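Local coordinates for Serine/threonine-protein phosphatase 2A regulatory subunit B'' subunit alpha (Homo sapiens, PDB 4I5J) that acts as a calcium-binding regulatory subunit of the PP2A phosphatase and might modulate its substrate selectivity, catalytic activity and subcellular localization, at residues 264-267 with 268-272; 134-137 with 138-142; 37-40 with 41-45. All coordinates share one frame; numbering follows the deposited sequence.

Interaction 1 (264-267 with 268-272); sequences HIFY and DTFFN
F266 and F270, one helical turn apart, meet as a T-shaped pair: the edge of F270 is directed at the face of F266, with ring centroids 4.9 Å apart and planes at 65°. The touching atom is CE1 of F270, which sits over one face of the F266 ring, displaced toward its rim, and comes to 3.5 Å from F266 CE1. F266 holds its CG anti to the backbone N (chi1 -177°), whereas F270 carries its CG beside its own N, and the two side chains slant across each other. Y267 and F271 behave differently. They run alongside one another in the same direction, and their rings are tilted only modestly but slid apart, so that they barely overlap; the closest side-chain approach is F271 CZ to Y267 CB at 3.6 Å. F271, with CG wedged between backbone N and carbonyl carbon (chi1 62°), spreads its ring face over Y267 O, an oxygen that also accepts F271 N at 3.0 Å. On another side of the helix, T269 OG1 donates to I265 O over 2.7 Å from above the carbonyl plane, supplementing the bond from T269 N. Farther out, W195 meets the rings of both Y267 and F271, L212 touches F266 and F270, and L236 and M240 pack on T269. Beyond the turn, N272 OD1 caps the next helix through K275 N. The F266 side chain lies about 11 Å from the bound calcium ion, and helix 263-271 packs against helices 189-199 and 209-226, which flank the metal loop in the helix-loop-helix of an EF-hand.

Interaction 2 (134-137 with 138-142); sequences SQAD and LSRYN
D137 and R140 form a salt bridge one short turn apart, with carboxylate and guanidinium planes 60° from each other rather than coplanar. D137 OD1 approaches the guanidinium at its edge, near the plane, and stands 3.5 Å from R140 NH1, a long separation for such a pair. R140 keeps CG beside its backbone N (chi1 -67°) and runs extended from CG to NE, which carries the charged end back over A136. There NH1 lies 3.5 Å from A136 CB; it is also close to A136 O, but the angle is too poor for a hydrogen bond. The other side of the carboxylate faces the helix start: S134, the N-cap, accepts D137 N through OG at 3.1 Å along a nearly straight line (166°), and the same hydroxyl makes a weak bond to D137 OD2. S139 meets Q135 O twice, its OG at 3.0 Å and its N from opposite faces of the carbonyl plane. R140 N bonds to D137 O at 2.9 Å within the type I turn from L138 to Y141, which Y141 N closes by bonding to L138 O. Inward, L138 packs on L125, I151, F155 and F179. D137 thus links the capping serine at one end of this short helix to the arginine in the turn at the other, and its negative charge near the helix N terminus is probably favourable, while the long ion pair probably adds only modestly.

Interaction 3 (37-40 with 41-45); sequences LQDV and VDTHP
D39 O is gripped twice by T43: the hydroxyl OG1 donates to it over 2.8 Å, and T43 N makes a weak bond to the same oxygen. The hydroxyl arrives tilted from the carbonyl plane. What brings it there is the first torsion of T43, which sets OG1 between the backbone N and the carbonyl carbon (chi1 54°), while the methyl CG2 passes obliquely across the D39 side chain, 4.2 Å from D39 OD1. T43 N also has a weak bond to V40 O, at 3.4 Å, and that oxygen receives a sounder one from H44 N at 2.9 Å. The two carbonyls near the helix end therefore share one donor, T43 N, as the chain leaves the helical path at H44. One turn back, V41 folds over L37 O, its CG2 coming within 3.2 Å, beside the backbone bond from V41 N to that oxygen. D42 similarly brings its carboxylate close to Q38 O, with OD2 at 3.2 Å, although both atoms are acceptors and no bond joins them. On the inner side L37 rests on I61 and V64, V41 on H57 and Y60, and V40 on L97, so helix 34-43 is seated against helices 54-72 and 90-97. H44, whose CB lies near V40 O, aims its ring away from the turn (chi1 -163°), where NE2 bonds to E100 O and ND1 to G46 N. A carbonyl on one ring nitrogen and a backbone amide on the other are consistent with a neutral imidazole protonated at NE2. The carboxylates of D39 and D42, 5.8 Å apart between D39 OD1 and D42 OD2 near the negative end of the helix, would probably be somewhat harder to ionise than isolated ones.

Overall arrangement
From the N terminus the order is interaction 3, interaction 2, interaction 1, in series; each is a local contact along one continuous stretch, so none closes a long loop and none nests with or crosses another. Interaction 3 seats helix 34-43 in the N-terminal EF-hand domain. Interaction 2, in the following EF-hand pair, shapes the turn between helices 135-138 and 148-154, with its centre about 34 Å from that of interaction 3. Interaction 1 lies in the helix packed against the calcium-binding hand, on the opposite side of the chain's centre from interaction 3. It approaches interaction 2 to about 7 Å between nearest atoms without touching, and F271 bonds through its backbone to S147, farther along the loop after interaction 2.

Interaction 1 (264-267 with 268-272)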
# COMPACT_ATOMS: atom_id res chain seq x y z
N HIS A 264 10.34 3.37 8.17
CA HIS A 264 9.53 4.56 7.92
C HIS A 264 10.35 5.84 8.04
O HIS A 264 10.12 6.81 7.32
CB HIS A 264 8.31 4.61 8.85
CG HIS A 264 8.65 4.60 10.30
ND1 HIS A 264 9.09 3.46 10.96
CD2 HIS A 264 8.61 5.57 11.24
CE1 HIS A 264 9.31 3.74 12.23
NE2 HIS A 264 9.03 5.02 12.43
N ILE A 265 11.32 5.83 8.95
CA ILE A 265 12.20 6.97 9.12
C ILE A 265 13.11 7.11 7.91
O ILE A 265 13.24 8.20 7.35
CB ILE A 265 13.03 6.84 10.39
CG1 ILE A 265 12.11 6.94 11.61
CG2 ILE A 265 14.08 7.92 10.44
CD1 ILE A 265 12.85 6.88 12.92
N PHE A 266 13.74 6.00 7.53
CA PHE A 266 14.55 5.90 6.31
C PHE A 266 13.77 6.49 5.12
O PHE A 266 14.21 7.44 4.47
CB PHE A 266 14.86 4.42 6.07
CG PHE A 266 15.75 4.15 4.87
CD1 PHE A 266 17.12 4.26 4.97
CD2 PHE A 266 15.20 3.72 3.67
CE1 PHE A 266 17.93 3.98 3.88
CE2 PHE A 266 16.02 3.45 2.59
CZ PHE A 266 17.37 3.57 2.69
N TYR A 267 12.58 5.96 4.88
CA TYR A 267 11.74 6.43 3.78
C TYR A 267 11.41 7.94 3.80
O TYR A 267 11.54 8.63 2.78
CB TYR A 267 10.46 5.58 3.69
CG TYR A 267 10.71 4.14 3.27
CD1 TYR A 267 9.97 3.10 3.79
CD2 TYR A 267 11.68 3.83 2.32
CE1 TYR A 267 10.18 1.80 3.40
CE2 TYR A 267 11.91 2.52 1.91
CZ TYR A 267 11.16 1.51 2.46
OH TYR A 267 11.36 0.20 2.07
N ASP A 268 10.97 8.45 4.94
CA ASP A 268 10.69 9.89 5.07
C ASP A 268 11.91 10.73 4.73
O ASP A 268 11.83 11.74 4.04
CB ASP A 268 10.23 10.22 6.49
CG ASP A 268 8.87 9.63 6.81
OD1 ASP A 268 8.07 9.38 5.87
OD2 ASP A 268 8.59 9.42 8.02
N THR A 269 13.06 10.28 5.22
CA THR A 269 14.31 10.97 5.03
C THR A 269 14.60 11.15 3.54
O THR A 269 15.13 12.17 3.14
CB THR A 269 15.44 10.18 5.72
OG1 THR A 269 15.18 10.12 7.13
CG2 THR A 269 16.79 10.82 5.49
N PHE A 270 14.22 10.17 2.72
CA PHE A 270 14.48 10.24 1.27
C PHE A 270 13.39 10.81 0.38
O PHE A 270 13.67 11.20 -0.77
CB PHE A 270 14.93 8.89 0.72
CG PHE A 270 16.31 8.50 1.19
CD1 PHE A 270 16.49 7.51 2.14
CD2 PHE A 270 17.42 9.18 0.70
CE1 PHE A 270 17.75 7.18 2.58
CE2 PHE A 270 18.69 8.86 1.15
CZ PHE A 270 18.86 7.86 2.08
N PHE A 271 12.15 10.87 0.86
CA PHE A 271 11.10 11.36 -0.02
C PHE A 271 9.86 11.99 0.62
O PHE A 271 8.89 12.28 -0.08
CB PHE A 271 10.71 10.31 -1.07
CG PHE A 271 10.15 9.04 -0.49
CD1 PHE A 271 8.85 8.99 -0.01
CD2 PHE A 271 10.90 7.88 -0.48
CE1 PHE A 271 8.32 7.82 0.50
CE2 PHE A 271 10.38 6.71 0.03
CZ PHE A 271 9.09 6.68 0.52
N ASN A 272 9.89 12.22 1.94
CA ASN A 272 8.83 12.98 2.62
C ASN A 272 9.50 14.10 3.44
O ASN A 272 9.73 13.96 4.64
CB ASN A 272 7.94 12.07 3.49
CG ASN A 272 6.66 12.77 3.99
OD1 ASN A 272 6.68 13.93 4.40
ND2 ASN A 272 5.55 12.04 3.96

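Interaction 2 (134-137 with 138-142)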
# COMPACT_ATOMS: atom_id res chain seq x y z
N SER A 134 -3.85 11.70 -11.82
CA SER A 134 -2.64 11.99 -12.58
C SER A 134 -1.46 12.10 -11.63
O SER A 134 -1.61 12.26 -10.41
CB SER A 134 -2.82 13.28 -13.37
OG SER A 134 -2.93 14.35 -12.46
N GLN A 135 -0.27 12.01 -12.19
CA GLN A 135 0.97 12.19 -11.45
C GLN A 135 1.02 13.56 -10.77
O GLN A 135 1.39 13.67 -9.61
CB GLN A 135 2.15 11.99 -12.40
CG GLN A 135 3.46 11.96 -11.73
CD GLN A 135 4.59 11.62 -12.68
OE1 GLN A 135 4.37 10.95 -13.71
NE2 GLN A 135 5.80 12.06 -12.35
N ALA A 136 0.61 14.60 -11.51
CA ALA A 136 0.58 15.97 -11.00
C ALA A 136 -0.35 16.12 -9.81
O ALA A 136 0.01 16.72 -8.80
CB ALA A 136 0.13 16.94 -12.11
N ASP A 137 -1.55 15.59 -9.93
CA ASP A 137 -2.47 15.63 -8.81
C ASP A 137 -1.97 14.86 -7.59
O ASP A 137 -2.05 15.37 -6.46
CB ASP A 137 -3.87 15.19 -9.23
CG ASP A 137 -4.51 16.18 -10.20
OD1 ASP A 137 -4.21 17.40 -10.10
OD2 ASP A 137 -5.29 15.75 -11.08
N LEU A 138 -1.42 13.67 -7.79
CA LEU A 138 -0.91 12.91 -6.66
C LEU A 138 0.24 13.66 -5.98
O LEU A 138 0.39 13.58 -4.76
CB LEU A 138 -0.46 11.52 -7.08
CG LEU A 138 -0.33 10.52 -5.93
CD1 LEU A 138 -1.69 10.31 -5.30
CD2 LEU A 138 0.31 9.19 -6.38
N SER A 139 1.01 14.41 -6.75
CA SER A 139 2.10 15.21 -6.22
C SER A 139 1.64 16.27 -5.22
O SER A 139 2.43 16.77 -4.43
CB SER A 139 2.87 15.88 -7.36
OG SER A 139 3.64 14.91 -8.05
N ARG A 140 0.35 16.59 -5.26
CA ARG A 140 -0.22 17.58 -4.35
C ARG A 140 -0.95 16.96 -3.16
O ARG A 140 -1.49 17.68 -2.33
CB ARG A 140 -1.17 18.48 -5.12
CG ARG A 140 -0.44 19.32 -6.12
CD ARG A 140 -1.37 20.04 -7.07
NE ARG A 140 -0.56 20.66 -8.11
CZ ARG A 140 -0.50 20.24 -9.37
NH1 ARG A 140 -1.24 19.23 -9.79
NH2 ARG A 140 0.29 20.87 -10.23
N TYR A 141 -0.97 15.64 -3.09
CA TYR A 141 -1.60 14.94 -1.98
C TYR A 141 -0.89 15.34 -0.70
O TYR A 141 0.34 15.42 -0.69
CB TYR A 141 -1.45 13.43 -2.17
CG TYR A 141 -2.00 12.57 -1.05
CD1 TYR A 141 -3.36 12.32 -0.94
CD2 TYR A 141 -1.15 11.97 -0.13
CE1 TYR A 141 -3.86 11.52 0.07
CE2 TYR A 141 -1.65 11.17 0.88
CZ TYR A 141 -3.01 10.95 0.97
OH TYR A 141 -3.53 10.15 1.97
N ASN A 142 -1.65 15.60 0.35
CA ASN A 142 -1.06 15.90 1.66
C ASN A 142 -0.04 17.03 1.55
O ASN A 142 1.08 16.92 2.08
CB ASN A 142 -0.40 14.65 2.24
CG ASN A 142 -1.11 14.13 3.47
OD1 ASN A 142 -2.13 13.44 3.37
ND2 ASN A 142 -0.57 14.44 4.65

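Interaction 3 (37-40 with 41-45)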
# COMPACT_ATOMS: atom_id res chain seq x y z
N LEU A 37 -17.90 -11.03 -1.28
CA LEU A 37 -18.18 -9.67 -0.85
C LEU A 37 -19.63 -9.30 -1.09
O LEU A 37 -20.24 -8.60 -0.31
CB LEU A 37 -17.26 -8.67 -1.56
CG LEU A 37 -16.14 -8.11 -0.68
CD1 LEU A 37 -16.72 -7.35 0.51
CD2 LEU A 37 -15.20 -9.20 -0.20
N GLN A 38 -20.18 -9.77 -2.20
CA GLN A 38 -21.57 -9.47 -2.49
C GLN A 38 -22.46 -10.09 -1.44
O GLN A 38 -23.43 -9.50 -0.99
CB GLN A 38 -21.95 -9.99 -3.86
CG GLN A 38 -21.21 -9.28 -4.95
CD GLN A 38 -21.97 -9.28 -6.24
OE1 GLN A 38 -21.55 -9.87 -7.23
NE2 GLN A 38 -23.11 -8.59 -6.24
N ASP A 39 -22.10 -11.30 -1.05
CA ASP A 39 -22.80 -11.98 0.01
C ASP A 39 -22.68 -11.21 1.33
O ASP A 39 -23.68 -11.02 2.03
CB ASP A 39 -22.25 -13.40 0.17
CG ASP A 39 -23.19 -14.29 0.94
OD1 ASP A 39 -24.38 -14.33 0.57
OD2 ASP A 39 -22.74 -14.92 1.92
N VAL A 40 -21.48 -10.75 1.67
CA VAL A 40 -21.29 -9.98 2.90
C VAL A 40 -22.12 -8.68 2.88
O VAL A 40 -22.76 -8.34 3.87
CB VAL A 40 -19.82 -9.64 3.13
CG1 VAL A 40 -19.69 -8.50 4.13
CG2 VAL A 40 -19.04 -10.90 3.61
N VAL A 41 -22.10 -7.97 1.75
CA VAL A 41 -22.84 -6.72 1.63
C VAL A 41 -24.36 -6.95 1.64
O VAL A 41 -25.12 -6.14 2.14
CB VAL A 41 -22.44 -5.95 0.34
CG1 VAL A 41 -23.33 -4.73 0.15
CG2 VAL A 41 -21.00 -5.53 0.41
N ASP A 42 -24.79 -8.09 1.11
CA ASP A 42 -26.22 -8.38 1.06
C ASP A 42 -26.78 -8.84 2.40
O ASP A 42 -27.96 -8.68 2.67
CB ASP A 42 -26.54 -9.42 -0.01
CG ASP A 42 -26.33 -8.89 -1.42
OD1 ASP A 42 -26.15 -7.66 -1.57
OD2 ASP A 42 -26.34 -9.71 -2.37
N THR A 43 -25.92 -9.38 3.26
CA THR A 43 -26.41 -9.98 4.49
C THR A 43 -26.10 -9.15 5.72
O THR A 43 -26.93 -9.01 6.60
CB THR A 43 -25.86 -11.42 4.72
OG1 THR A 43 -24.43 -11.40 4.65
CG2 THR A 43 -26.41 -12.38 3.67
N HIS A 44 -24.89 -8.61 5.79
CA HIS A 44 -24.50 -7.89 7.00
C HIS A 44 -25.37 -6.66 7.21
O HIS A 44 -25.57 -5.87 6.29
CB HIS A 44 -23.02 -7.51 6.97
CG HIS A 44 -22.47 -7.15 8.32
ND1 HIS A 44 -22.82 -5.99 8.98
CD2 HIS A 44 -21.62 -7.81 9.14
CE1 HIS A 44 -22.20 -5.94 10.14
NE2 HIS A 44 -21.46 -7.03 10.27
N PRO A 45 -25.89 -6.49 8.44
CA PRO A 45 -26.82 -5.39 8.75
C PRO A 45 -26.17 -4.02 8.62
O PRO A 45 -26.85 -3.03 8.35
CB PRO A 45 -27.23 -5.67 10.21
CG PRO A 45 -26.11 -6.52 10.77
CD PRO A 45 -25.66 -7.37 9.61